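Local coordinates for putative yopH targeting protein (PDB 4GF3) that probably acts as a type III secretion chaperone that binds the effector YopH and directs it to export, at residues 9-14 and 18-23; 28-33 and 107-112; 80-85 and 90-95. All coordinates share one frame; numbering follows the deposited sequence.

How the interactions relate
All three contacts lie within the CesT-family fold, but their chemistry changes with position. Interactions 1 and 2 are buried and purely apolar across their segments, the first about 14 Å and the second about 6 Å from the centre of the chain. They merge where Phe11 CZ lies 3.8 Å from Leu109 CD1, and helix 4-15 of interaction 1 precedes strand 28-32 of interaction 2. Interaction 3 is a surface contact, knit by backbone hydrogen bonds, and covers the most area (365 Å², against 156 and 104 Å²). Interactions 2 and 3 reach the same sheet at opposite outer strands; helix 102-118 of interaction 2 follows strand 88-96 of interaction 3, and its Leu112 packs on Leu91.

Interaction 1: residues 9-14 and 18-23; sequences EEFATE and EEIETN
Phe11 swings its ring out opposite its own backbone N (chi1 178°), and this carries the ring closer to residues 18-23 than the direction of its CB alone would suggest. Ile20 answers with an extended CG1 branch: chi1 of -69° sets CG1 opposite the carbonyl carbon, and chi2 of -175° stretches CD1 toward the phenyl group. That terminal methyl meets the ring obliquely, Ile20 CD1 lying 3.5 Å from Phe11 CD2 and 3.8 Å from Phe11 CE2, so two adjacent ring carbons share it.

One residue further along the helix, Ala12 points its methyl at the returning chain. Its CB lies 4.1 Å from Ile20 CG1, at the base of the same branch whose tip meets Phe11, and 4.1 Å from Glu19 CA. The backbones come closest here, the CA atoms of Ala12 and Glu19 being 5.5 Å apart. The small Ala12 side chain is consistent with this close approach of segment 18-23 to helix 4-15, while Glu18 and Glu19 direct their CB atoms away and stay exposed.

Further inward, Phe11 also packs on Leu105, Ala106 and Leu109 of helix 102-118, and both Phe11 and Ile20 touch Leu40 of strand 36-42. The segments are joined without any hydrogen bond between them. Their 156 Å² of shared buried surface therefore reflects van der Waals and hydrophobic packing, which joins the N-terminal helix and the chain leading to strand 28-32 to the apolar interior, with the acidic groups of Glu18 and Glu19 kept outside.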
ATOM      1  N   GLU A   9       7.492   3.948  11.812  1.00 29.05           N
ATOM      2  CA  GLU A   9       8.305   5.120  12.099  1.00 31.51           C
ATOM      3  C   GLU A   9       9.340   5.360  11.032  1.00 30.38           C
ATOM      4  O   GLU A   9       9.588   6.514  10.646  1.00 29.20           O
ATOM      5  CB  GLU A   9       9.064   4.980  13.436  1.00 35.62           C
ATOM      6  CG  GLU A   9       8.196   5.174  14.638  1.00 40.77           C
ATOM      7  CD  GLU A   9       8.928   4.851  15.934  1.00 48.28           C
ATOM      8  OE1 GLU A   9      10.171   4.636  15.922  1.00 52.05           O
ATOM      9  OE2 GLU A   9       8.250   4.836  16.978  1.00 54.42           O
ATOM     10  N   GLU A  10      10.021   4.277  10.656  1.00 28.75           N
ATOM     11  CA  GLU A  10      11.036   4.326   9.587  1.00 29.33           C
ATOM     12  C   GLU A  10      10.449   4.846   8.292  1.00 26.65           C
ATOM     13  O   GLU A  10      11.058   5.646   7.612  1.00 27.48           O
ATOM     14  CB  GLU A  10      11.612   2.937   9.272  1.00 30.49           C
ATOM     15  CG  GLU A  10      13.050   2.727   9.531  1.00 35.30           C
ATOM     16  CD  GLU A  10      13.494   1.296   9.175  1.00 35.33           C
ATOM     17  OE1 GLU A  10      13.732   0.969   7.941  1.00 30.98           O
ATOM     18  OE2 GLU A  10      13.478   0.504  10.142  1.00 36.84           O
ATOM     19  N   PHE A  11       9.276   4.347   7.946  1.00 24.31           N
ATOM     20  CA  PHE A  11       8.598   4.661   6.717  1.00 23.32           C
ATOM     21  C   PHE A  11       8.167   6.111   6.698  1.00 24.18           C
ATOM     22  O   PHE A  11       8.273   6.748   5.651  1.00 25.91           O
ATOM     23  CB  PHE A  11       7.415   3.697   6.609  1.00 22.03           C
ATOM     24  CG  PHE A  11       6.523   3.854   5.410  1.00 22.73           C
ATOM     25  CD1 PHE A  11       7.001   4.141   4.175  1.00 22.76           C
ATOM     26  CD2 PHE A  11       5.153   3.624   5.553  1.00 22.96           C
ATOM     27  CE1 PHE A  11       6.171   4.203   3.089  1.00 24.05           C
ATOM     28  CE2 PHE A  11       4.312   3.689   4.447  1.00 24.10           C
ATOM     29  CZ  PHE A  11       4.817   3.979   3.224  1.00 23.58           C
ATOM     30  N   ALA A  12       7.648   6.612   7.817  1.00 24.92           N
ATOM     31  CA  ALA A  12       7.292   8.028   7.975  1.00 25.70           C
ATOM     32  C   ALA A  12       8.525   8.909   7.746  1.00 27.37           C
ATOM     33  O   ALA A  12       8.524   9.842   6.924  1.00 28.21           O
ATOM     34  CB  ALA A  12       6.729   8.269   9.365  1.00 26.45           C
ATOM     35  N   THR A  13       9.611   8.602   8.437  1.00 27.77           N
ATOM     36  CA  THR A  13      10.854   9.307   8.232  1.00 30.45           C
ATOM     37  C   THR A  13      11.343   9.296   6.776  1.00 29.66           C
ATOM     38  O   THR A  13      11.723  10.350   6.280  1.00 29.79           O
ATOM     39  CB  THR A  13      11.958   8.763   9.174  1.00 32.33           C
ATOM     40  OG1 THR A  13      11.490   8.918  10.512  1.00 32.64           O
ATOM     41  CG2 THR A  13      13.229   9.505   8.993  1.00 34.60           C
ATOM     42  N   GLU A  14      11.323   8.139   6.134  1.00 29.11           N
ATOM     43  CA  GLU A  14      11.649   8.016   4.694  1.00 28.72           C
ATOM     44  C   GLU A  14      10.804   8.945   3.818  1.00 27.99           C
ATOM     45  O   GLU A  14      11.326   9.635   2.925  1.00 27.82           O
ATOM     46  CB  GLU A  14      11.462   6.598   4.245  1.00 29.42           C
ATOM     47  CG  GLU A  14      11.953   6.322   2.837  1.00 30.53           C
ATOM     48  CD  GLU A  14      13.449   6.045   2.759  1.00 34.23           C
ATOM     49  OE1 GLU A  14      14.105   5.946   3.824  1.00 39.74           O
ATOM     50  OE2 GLU A  14      13.961   5.903   1.625  1.00 33.55           O
ATOM     51  N   GLU A  18       5.812  13.288   9.914  1.00 34.18           N
ATOM     52  CA  GLU A  18       6.090  13.171  11.348  1.00 37.94           C
ATOM     53  C   GLU A  18       5.693  11.813  11.893  1.00 36.45           C
ATOM     54  O   GLU A  18       6.360  11.291  12.743  1.00 33.21           O
ATOM     55  CB  GLU A  18       5.379  14.233  12.170  1.00 45.47           C
ATOM     56  CG  GLU A  18       6.313  15.246  12.802  1.00 53.82           C
ATOM     57  CD  GLU A  18       5.528  16.380  13.457  1.00 64.50           C
ATOM     58  OE1 GLU A  18       4.412  16.107  13.991  1.00 71.15           O
ATOM     59  OE2 GLU A  18       6.015  17.546  13.437  1.00 72.12           O
ATOM     60  N   GLU A  19       4.596  11.234  11.399  1.00 34.41           N
ATOM     61  CA  GLU A  19       4.090  10.010  12.013  1.00 34.64           C
ATOM     62  C   GLU A  19       3.085   9.374  11.085  1.00 31.37           C
ATOM     63  O   GLU A  19       2.391  10.097  10.397  1.00 31.26           O
ATOM     64  CB  GLU A  19       3.372  10.355  13.303  1.00 37.19           C
ATOM     65  CG  GLU A  19       2.869   9.106  14.003  1.00 41.66           C
ATOM     66  CD  GLU A  19       2.136   9.396  15.293  1.00 47.76           C
ATOM     67  OE1 GLU A  19       1.706  10.563  15.490  1.00 48.18           O
ATOM     68  OE2 GLU A  19       1.983   8.419  16.071  1.00 53.51           O
ATOM     69  N   ILE A  20       3.008   8.053  11.033  1.00 29.68           N
ATOM     70  CA  ILE A  20       1.867   7.418  10.326  1.00 28.35           C
ATOM     71  C   ILE A  20       1.045   6.842  11.424  1.00 28.41           C
ATOM     72  O   ILE A  20       1.402   5.810  11.992  1.00 26.13           O
ATOM     73  CB  ILE A  20       2.313   6.332   9.353  1.00 27.62           C
ATOM     74  CG1 ILE A  20       3.032   7.063   8.222  1.00 28.32           C
ATOM     75  CG2 ILE A  20       1.083   5.573   8.796  1.00 25.31           C
ATOM     76  CD1 ILE A  20       3.428   6.165   7.125  1.00 28.23           C
ATOM     77  N   GLU A  21      -0.002   7.546  11.799  1.00 28.85           N
ATOM     78  CA  GLU A  21      -0.830   7.077  12.899  1.00 32.27           C
ATOM     79  C   GLU A  21      -1.503   5.759  12.556  1.00 28.12           C
ATOM     80  O   GLU A  21      -1.882   5.541  11.419  1.00 26.68           O
ATOM     81  CB  GLU A  21      -1.909   8.092  13.223  1.00 38.10           C
ATOM     82  CG  GLU A  21      -1.334   9.367  13.814  1.00 46.24           C
ATOM     83  CD  GLU A  21      -2.372  10.171  14.577  1.00 54.41           C
ATOM     84  OE1 GLU A  21      -3.191  10.852  13.908  1.00 63.31           O
ATOM     85  OE2 GLU A  21      -2.361  10.125  15.835  1.00 57.20           O
ATOM     86  N   THR A  22      -1.685   4.892  13.540  1.00 28.04           N
ATOM     87  CA  THR A  22      -2.468   3.635  13.300  1.00 27.44           C
ATOM     88  C   THR A  22      -3.604   3.457  14.341  1.00 28.10           C
ATOM     89  O   THR A  22      -3.497   3.927  15.455  1.00 29.74           O
ATOM     90  CB  THR A  22      -1.607   2.379  13.227  1.00 26.64           C
ATOM     91  OG1 THR A  22      -1.120   2.020  14.530  1.00 29.85           O
ATOM     92  CG2 THR A  22      -0.480   2.588  12.304  1.00 25.58           C
ATOM     93  N   ASN A  23      -4.702   2.837  13.932  1.00 26.62           N
ATOM     94  CA  ASN A  23      -5.778   2.560  14.863  1.00 29.07           C
ATOM     95  C   ASN A  23      -5.398   1.368  15.776  1.00 31.80           C
ATOM     96  O   ASN A  23      -4.225   0.972  15.819  1.00 28.54           O
ATOM     97  CB  ASN A  23      -7.087   2.326  14.114  1.00 29.03           C
ATOM     98  CG  ASN A  23      -7.141   0.976  13.413  1.00 28.12           C
ATOM     99  OD1 ASN A  23      -6.178   0.180  13.393  1.00 26.48           O
ATOM    100  ND2 ASN A  23      -8.307   0.677  12.872  1.00 29.30           N
TER

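Interaction 2: residues 28-33 and 107-112; sequences GAVTID and SVLTSL
This is a buried helix-on-sheet contact, in which Leu109 of helix 102-118 reaches Val30 and Ile32 on strand 28-32, an outermost strand of the sheet within this chain. The contact between the two segments is apolar: Leu109 CD1 lies 4.1 Å from Val30 CG1, and Leu109 CD2 lies 4.2 Å from Ile32 CD1. One leucine thus divides its two methyls between two residues that are two positions apart and direct their CB atoms to the same side of the strand. Leu109 sets CG opposite its backbone N (chi1 -178°), which projects both methyls toward the strand, and its side chain meets that of Val30 at about a right angle. The backbones remain well separated, with 9.1 Å between the CA atoms of Val30 and Leu109.

On another side of the helix Ser111 OG donates to Ser107 O at 2.9 Å, which ties the hydroxyl back to the helix; Ser111 N reaches the same oxygen from the opposite face of its plane. Leu112 turns to Ala50, Met52 and Leu91 on other strands.

Thr31 and Ile32 pair antiparallel with a strand of another protein's chain, extending the sheet beyond this edge. Such strand addition is consistent with the way class I type III secretion chaperones can bind partner segments, and the helix-backed sheet beside it belongs to their alpha/beta fold.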
ATOM      1  N   GLY A  28      -3.186   1.803   9.309  1.00 19.59           N
ATOM      2  CA  GLY A  28      -2.706   3.174   9.042  1.00 20.44           C
ATOM      3  C   GLY A  28      -2.955   3.513   7.573  1.00 19.45           C
ATOM      4  O   GLY A  28      -3.276   2.632   6.759  1.00 17.68           O
ATOM      5  N   ALA A  29      -2.785   4.801   7.211  1.00 19.98           N
ATOM      6  CA  ALA A  29      -3.029   5.223   5.830  1.00 18.56           C
ATOM      7  C   ALA A  29      -2.240   6.497   5.466  1.00 19.36           C
ATOM      8  O   ALA A  29      -2.025   7.367   6.307  1.00 21.33           O
ATOM      9  CB  ALA A  29      -4.557   5.431   5.587  1.00 19.20           C
ATOM     10  N   VAL A  30      -1.914   6.591   4.177  1.00 18.77           N
ATOM     11  CA  VAL A  30      -1.355   7.736   3.603  1.00 20.74           C
ATOM     12  C   VAL A  30      -2.288   8.129   2.453  1.00 20.34           C
ATOM     13  O   VAL A  30      -2.607   7.274   1.601  1.00 20.80           O
ATOM     14  CB  VAL A  30       0.077   7.403   3.114  1.00 22.12           C
ATOM     15  CG1 VAL A  30       0.667   8.585   2.368  1.00 25.79           C
ATOM     16  CG2 VAL A  30       0.956   7.145   4.336  1.00 24.65           C
ATOM     17  N   THR A  31      -2.629   9.431   2.379  1.00 22.09           N
ATOM     18  CA  THR A  31      -3.349  10.009   1.273  1.00 22.71           C
ATOM     19  C   THR A  31      -2.371  10.641   0.283  1.00 23.49           C
ATOM     20  O   THR A  31      -1.493  11.446   0.672  1.00 24.44           O
ATOM     21  CB  THR A  31      -4.404  11.025   1.769  1.00 24.21           C
ATOM     22  OG1 THR A  31      -5.415  10.300   2.508  1.00 24.83           O
ATOM     23  CG2 THR A  31      -5.069  11.750   0.618  1.00 26.39           C
ATOM     24  N   ILE A  32      -2.568  10.279  -0.980  1.00 24.15           N
ATOM     25  CA  ILE A  32      -1.703  10.657  -2.067  1.00 25.99           C
ATOM     26  C   ILE A  32      -2.430  11.521  -3.102  1.00 26.66           C
ATOM     27  O   ILE A  32      -3.423  11.101  -3.721  1.00 25.28           O
ATOM     28  CB  ILE A  32      -1.069   9.440  -2.741  1.00 26.54           C
ATOM     29  CG1 ILE A  32      -0.204   8.670  -1.738  1.00 28.01           C
ATOM     30  CG2 ILE A  32      -0.258   9.909  -3.950  1.00 28.00           C
ATOM     31  CD1 ILE A  32      -0.602   7.254  -1.592  1.00 26.78           C
ATOM     32  N   ASP A  33      -1.890  12.707  -3.297  1.00 28.30           N
ATOM     33  CA  ASP A  33      -2.450  13.718  -4.207  1.00 32.14           C
ATOM     34  C   ASP A  33      -3.951  13.952  -3.914  1.00 33.45           C
ATOM     35  O   ASP A  33      -4.799  14.111  -4.844  1.00 33.61           O
ATOM     36  CB  ASP A  33      -2.199  13.330  -5.669  1.00 33.56           C
ATOM     37  CG  ASP A  33      -0.700  13.420  -6.055  1.00 35.01           C
ATOM     38  OD1 ASP A  33       0.026  14.202  -5.413  1.00 33.73           O
ATOM     39  OD2 ASP A  33      -0.290  12.693  -7.005  1.00 39.30           O
ATOM     40  N   SER A 107       9.056   2.457  -1.784  1.00 23.81           N
ATOM     41  CA  SER A 107       8.998   1.949  -3.183  1.00 24.32           C
ATOM     42  C   SER A 107       7.687   1.265  -3.499  1.00 22.23           C
ATOM     43  O   SER A 107       7.153   1.410  -4.604  1.00 22.74           O
ATOM     44  CB  SER A 107      10.117   0.939  -3.514  1.00 25.91           C
ATOM     45  OG  SER A 107      11.350   1.565  -3.464  1.00 34.35           O
ATOM     46  N   VAL A 108       7.200   0.466  -2.565  1.00 21.68           N
ATOM     47  CA  VAL A 108       5.863  -0.151  -2.676  1.00 21.74           C
ATOM     48  C   VAL A 108       4.790   0.904  -2.858  1.00 20.23           C
ATOM     49  O   VAL A 108       3.950   0.841  -3.747  1.00 20.83           O
ATOM     50  CB  VAL A 108       5.555  -1.047  -1.441  1.00 20.69           C
ATOM     51  CG1 VAL A 108       4.111  -1.500  -1.421  1.00 21.44           C
ATOM     52  CG2 VAL A 108       6.436  -2.276  -1.499  1.00 22.58           C
ATOM     53  N   LEU A 109       4.871   1.932  -2.036  1.00 19.85           N
ATOM     54  CA  LEU A 109       3.869   2.982  -2.118  1.00 21.17           C
ATOM     55  C   LEU A 109       3.859   3.641  -3.519  1.00 21.58           C
ATOM     56  O   LEU A 109       2.811   3.852  -4.176  1.00 19.42           O
ATOM     57  CB  LEU A 109       4.107   3.987  -1.002  1.00 22.29           C
ATOM     58  CG  LEU A 109       3.066   5.130  -0.975  1.00 24.68           C
ATOM     59  CD1 LEU A 109       2.787   5.594   0.444  1.00 26.41           C
ATOM     60  CD2 LEU A 109       3.509   6.293  -1.825  1.00 26.11           C
ATOM     61  N   THR A 110       5.040   3.988  -3.972  1.00 22.22           N
ATOM     62  CA  THR A 110       5.157   4.655  -5.292  1.00 24.71           C
ATOM     63  C   THR A 110       4.784   3.691  -6.435  1.00 24.31           C
ATOM     64  O   THR A 110       4.240   4.102  -7.438  1.00 26.15           O
ATOM     65  CB  THR A 110       6.542   5.311  -5.509  1.00 26.01           C
ATOM     66  OG1 THR A 110       7.590   4.366  -5.287  1.00 27.28           O
ATOM     67  CG2 THR A 110       6.730   6.407  -4.566  1.00 26.54           C
ATOM     68  N   SER A 111       5.049   2.416  -6.271  1.00 24.17           N
ATOM     69  CA  SER A 111       4.676   1.404  -7.297  1.00 24.08           C
ATOM     70  C   SER A 111       3.168   1.164  -7.340  1.00 23.77           C
ATOM     71  O   SER A 111       2.573   0.994  -8.418  1.00 23.84           O
ATOM     72  CB  SER A 111       5.401   0.096  -7.037  1.00 24.89           C
ATOM     73  OG  SER A 111       6.785   0.274  -7.291  1.00 27.29           O
ATOM     74  N   LEU A 112       2.566   1.175  -6.162  1.00 22.26           N
ATOM     75  CA  LEU A 112       1.107   1.039  -6.050  1.00 22.40           C
ATOM     76  C   LEU A 112       0.443   2.166  -6.815  1.00 24.72           C
ATOM     77  O   LEU A 112      -0.432   1.941  -7.680  1.00 23.65           O
ATOM     78  CB  LEU A 112       0.682   1.082  -4.565  1.00 20.15           C
ATOM     79  CG  LEU A 112       0.908  -0.155  -3.726  1.00 19.36           C
ATOM     80  CD1 LEU A 112       0.650   0.021  -2.233  1.00 19.57           C
ATOM     81  CD2 LEU A 112       0.098  -1.344  -4.228  1.00 19.96           C
TER

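Interaction 3: residues 80-85 and 90-95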
ATOM      1  N   ARG A  80       0.599  -7.005  -6.500  1.00 17.47           N
ATOM      2  CA  ARG A  80      -0.381  -7.917  -7.002  1.00 18.06           C
ATOM      3  C   ARG A  80      -1.717  -7.187  -7.145  1.00 18.24           C
ATOM      4  O   ARG A  80      -1.969  -6.176  -6.458  1.00 19.05           O
ATOM      5  CB  ARG A  80      -0.560  -9.081  -6.054  1.00 18.48           C
ATOM      6  CG  ARG A  80       0.768  -9.775  -5.686  1.00 20.76           C
ATOM      7  CD  ARG A  80       1.402 -10.433  -6.903  1.00 22.12           C
ATOM      8  NE  ARG A  80       2.499 -11.335  -6.553  1.00 22.70           N
ATOM      9  CZ  ARG A  80       3.236 -11.938  -7.466  1.00 24.44           C
ATOM     10  NH1 ARG A  80       3.020 -11.688  -8.787  1.00 23.63           N
ATOM     11  NH2 ARG A  80       4.214 -12.764  -7.101  1.00 23.27           N
ATOM     12  N   CYS A  81      -2.624  -7.801  -7.904  1.00 18.81           N
ATOM     13  CA  CYS A  81      -3.894  -7.114  -8.274  1.00 19.05           C
ATOM     14  C   CYS A  81      -5.035  -8.060  -8.120  1.00 18.91           C
ATOM     15  O   CYS A  81      -4.997  -9.145  -8.662  1.00 17.68           O
ATOM     16  CB  CYS A  81      -3.864  -6.574  -9.692  1.00 19.96           C
ATOM     17  SG  CYS A  81      -2.366  -5.650 -10.190  1.00 23.36           S
ATOM     18  N   ALA A  82      -6.024  -7.655  -7.341  1.00 18.60           N
ATOM     19  CA  ALA A  82      -7.295  -8.339  -7.186  1.00 19.57           C
ATOM     20  C   ALA A  82      -8.406  -7.470  -7.796  1.00 20.63           C
ATOM     21  O   ALA A  82      -8.231  -6.278  -8.031  1.00 21.17           O
ATOM     22  CB  ALA A  82      -7.625  -8.559  -5.715  1.00 18.80           C
ATOM     23  N   LEU A  83      -9.577  -8.051  -7.957  1.00 21.32           N
ATOM     24  CA  LEU A  83     -10.759  -7.242  -8.223  1.00 22.57           C
ATOM     25  C   LEU A  83     -11.713  -7.322  -7.077  1.00 24.10           C
ATOM     26  O   LEU A  83     -12.039  -8.417  -6.558  1.00 22.67           O
ATOM     27  CB  LEU A  83     -11.504  -7.700  -9.483  1.00 24.86           C
ATOM     28  CG  LEU A  83     -10.766  -7.526 -10.795  1.00 26.02           C
ATOM     29  CD1 LEU A  83     -11.525  -8.304 -11.844  1.00 27.54           C
ATOM     30  CD2 LEU A  83     -10.675  -6.073 -11.207  1.00 27.97           C
ATOM     31  N   ASP A  84     -12.244  -6.176  -6.748  1.00 24.25           N
ATOM     32  CA  ASP A  84     -13.343  -6.128  -5.831  1.00 26.30           C
ATOM     33  C   ASP A  84     -14.686  -6.373  -6.471  1.00 28.18           C
ATOM     34  O   ASP A  84     -14.824  -6.641  -7.683  1.00 28.77           O
ATOM     35  CB  ASP A  84     -13.267  -4.873  -4.982  1.00 25.17           C
ATOM     36  CG  ASP A  84     -13.858  -3.647  -5.658  1.00 26.62           C
ATOM     37  OD1 ASP A  84     -14.489  -3.704  -6.737  1.00 26.84           O
ATOM     38  OD2 ASP A  84     -13.582  -2.600  -5.104  1.00 29.41           O
ATOM     39  N   LYS A  85     -15.723  -6.355  -5.652  1.00 30.67           N
ATOM     40  CA  LYS A  85     -17.027  -6.843  -6.108  1.00 34.04           C
ATOM     41  C   LYS A  85     -17.655  -5.942  -7.166  1.00 36.29           C
ATOM     42  O   LYS A  85     -18.671  -6.305  -7.815  1.00 36.24           O
ATOM     43  CB  LYS A  85     -17.986  -6.955  -4.933  1.00 37.87           C
ATOM     44  CG  LYS A  85     -18.301  -5.632  -4.288  1.00 41.76           C
ATOM     45  CD  LYS A  85     -19.518  -5.762  -3.380  1.00 50.28           C
ATOM     46  CE  LYS A  85     -19.372  -4.803  -2.205  1.00 57.04           C
ATOM     47  NZ  LYS A  85     -20.171  -5.288  -1.046  1.00 64.58           N
ATOM     48  N   LEU A  90      -7.932  -3.732  -6.914  1.00 20.10           N
ATOM     49  CA  LEU A  90      -7.389  -3.626  -5.570  1.00 20.05           C
ATOM     50  C   LEU A  90      -5.933  -4.082  -5.676  1.00 17.95           C
ATOM     51  O   LEU A  90      -5.657  -5.271  -5.915  1.00 17.11           O
ATOM     52  CB  LEU A  90      -8.160  -4.534  -4.622  1.00 22.37           C
ATOM     53  CG  LEU A  90      -8.017  -4.256  -3.105  1.00 27.43           C
ATOM     54  CD1 LEU A  90      -9.108  -5.005  -2.366  1.00 31.22           C
ATOM     55  CD2 LEU A  90      -6.647  -4.615  -2.545  1.00 25.77           C
ATOM     56  N   LEU A  91      -5.020  -3.136  -5.460  1.00 18.82           N
ATOM     57  CA  LEU A  91      -3.585  -3.307  -5.700  1.00 17.63           C
ATOM     58  C   LEU A  91      -2.919  -3.497  -4.351  1.00 17.22           C
ATOM     59  O   LEU A  91      -3.253  -2.789  -3.352  1.00 16.55           O
ATOM     60  CB  LEU A  91      -3.033  -2.094  -6.411  1.00 19.36           C
ATOM     61  CG  LEU A  91      -3.736  -1.624  -7.684  1.00 22.09           C
ATOM     62  CD1 LEU A  91      -3.010  -0.407  -8.224  1.00 23.82           C
ATOM     63  CD2 LEU A  91      -3.819  -2.770  -8.661  1.00 21.13           C
ATOM     64  N   TRP A  92      -2.012  -4.468  -4.242  1.00 16.63           N
ATOM     65  CA  TRP A  92      -1.559  -4.831  -2.942  1.00 16.38           C
ATOM     66  C   TRP A  92      -0.160  -5.475  -2.977  1.00 16.96           C
ATOM     67  O   TRP A  92       0.337  -6.007  -3.999  1.00 17.74           O
ATOM     68  CB  TRP A  92      -2.545  -5.751  -2.188  1.00 16.32           C
ATOM     69  CG  TRP A  92      -2.766  -7.099  -2.854  1.00 16.48           C
ATOM     70  CD1 TRP A  92      -3.772  -7.412  -3.737  1.00 18.80           C
ATOM     71  CD2 TRP A  92      -2.051  -8.336  -2.616  1.00 15.30           C
ATOM     72  NE1 TRP A  92      -3.759  -8.749  -4.022  1.00 17.83           N
ATOM     73  CE2 TRP A  92      -2.660  -9.326  -3.436  1.00 16.50           C
ATOM     74  CE3 TRP A  92      -0.897  -8.688  -1.856  1.00 15.58           C
ATOM     75  CZ2 TRP A  92      -2.201 -10.650  -3.467  1.00 16.19           C
ATOM     76  CZ3 TRP A  92      -0.424  -9.979  -1.920  1.00 15.04           C
ATOM     77  CH2 TRP A  92      -1.094 -10.950  -2.702  1.00 16.73           C
ATOM     78  N   SER A  93       0.520  -5.318  -1.868  1.00 17.30           N
ATOM     79  CA  SER A  93       1.809  -6.017  -1.677  1.00 16.10           C
ATOM     80  C   SER A  93       1.854  -6.544  -0.247  1.00 17.53           C
ATOM     81  O   SER A  93       1.347  -5.903   0.713  1.00 17.99           O
ATOM     82  CB  SER A  93       3.047  -5.123  -1.935  1.00 16.58           C
ATOM     83  OG  SER A  93       4.230  -5.915  -1.940  1.00 17.70           O
ATOM     84  N   GLN A  94       2.450  -7.724  -0.105  1.00 17.59           N
ATOM     85  CA  GLN A  94       2.545  -8.425   1.166  1.00 17.65           C
ATOM     86  C   GLN A  94       4.016  -8.646   1.504  1.00 19.05           C
ATOM     87  O   GLN A  94       4.736  -9.155   0.690  1.00 18.88           O
ATOM     88  CB  GLN A  94       1.755  -9.758   1.103  1.00 18.70           C
ATOM     89  CG  GLN A  94       1.718 -10.514   2.437  1.00 18.48           C
ATOM     90  CD  GLN A  94       0.631 -11.621   2.448  1.00 18.50           C
ATOM     91  OE1 GLN A  94      -0.431 -11.523   1.786  1.00 18.42           O
ATOM     92  NE2 GLN A  94       0.878 -12.635   3.237  1.00 20.56           N
ATOM     93  N   LEU A  95       4.425  -8.221   2.680  1.00 17.98           N
ATOM     94  CA  LEU A  95       5.813  -8.106   3.074  1.00 19.43           C
ATOM     95  C   LEU A  95       6.054  -8.627   4.508  1.00 19.32           C
ATOM     96  O   LEU A  95       5.254  -8.472   5.414  1.00 19.15           O
ATOM     97  CB  LEU A  95       6.246  -6.632   3.048  1.00 21.18           C
ATOM     98  CG  LEU A  95       6.061  -5.898   1.704  1.00 23.38           C
ATOM     99  CD1 LEU A  95       4.968  -4.845   1.810  1.00 24.70           C
ATOM    100  CD2 LEU A  95       7.392  -5.332   1.219  1.00 23.49           C
TER
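Arg80 and Trp92 form the tight end of this antiparallel pairing. Arg80 CB sits over one face of the indole, offset toward the rim, 3.6 Å from the centroid of the six-membered ring and 21° off its normal, a CH-pi contact. Trp92 takes the crowded position between its backbone N and carbonyl carbon (chi1 63°), which folds the ring across its neighbour. Arg80 N donates to Trp92 O at 2.7 Å in a nearly straight bond (176°), and Trp92 N donates to Arg80 O at 2.8 Å. Ala82 and Leu90 exchange a second such pair of backbone bonds.

Side-chain packing is looser in that second pair: Ala82 CB and Leu90 CB stand 4.2 Å apart, whereas Arg80 CB is 3.4 Å from Trp92 CE2. The guanidinium of Arg80 leads away from the hairpin, and its NH2 bonds to Leu71 O. Asp84, beyond the paired residues, forms a salt bridge with Arg53.

In the non-hydrogen-bonded pair between them, Cys81 SG meets Leu91 CD2 at 3.6 Å on the face opposite Arg80 and Trp92, where both side chains touch Lys115 of helix 102-118. Strand 80-83 is an outermost strand of the sheet within this chain; strand 88-96 separates it from strand 47-56, whose Phe51 packs on Leu90 and Trp92.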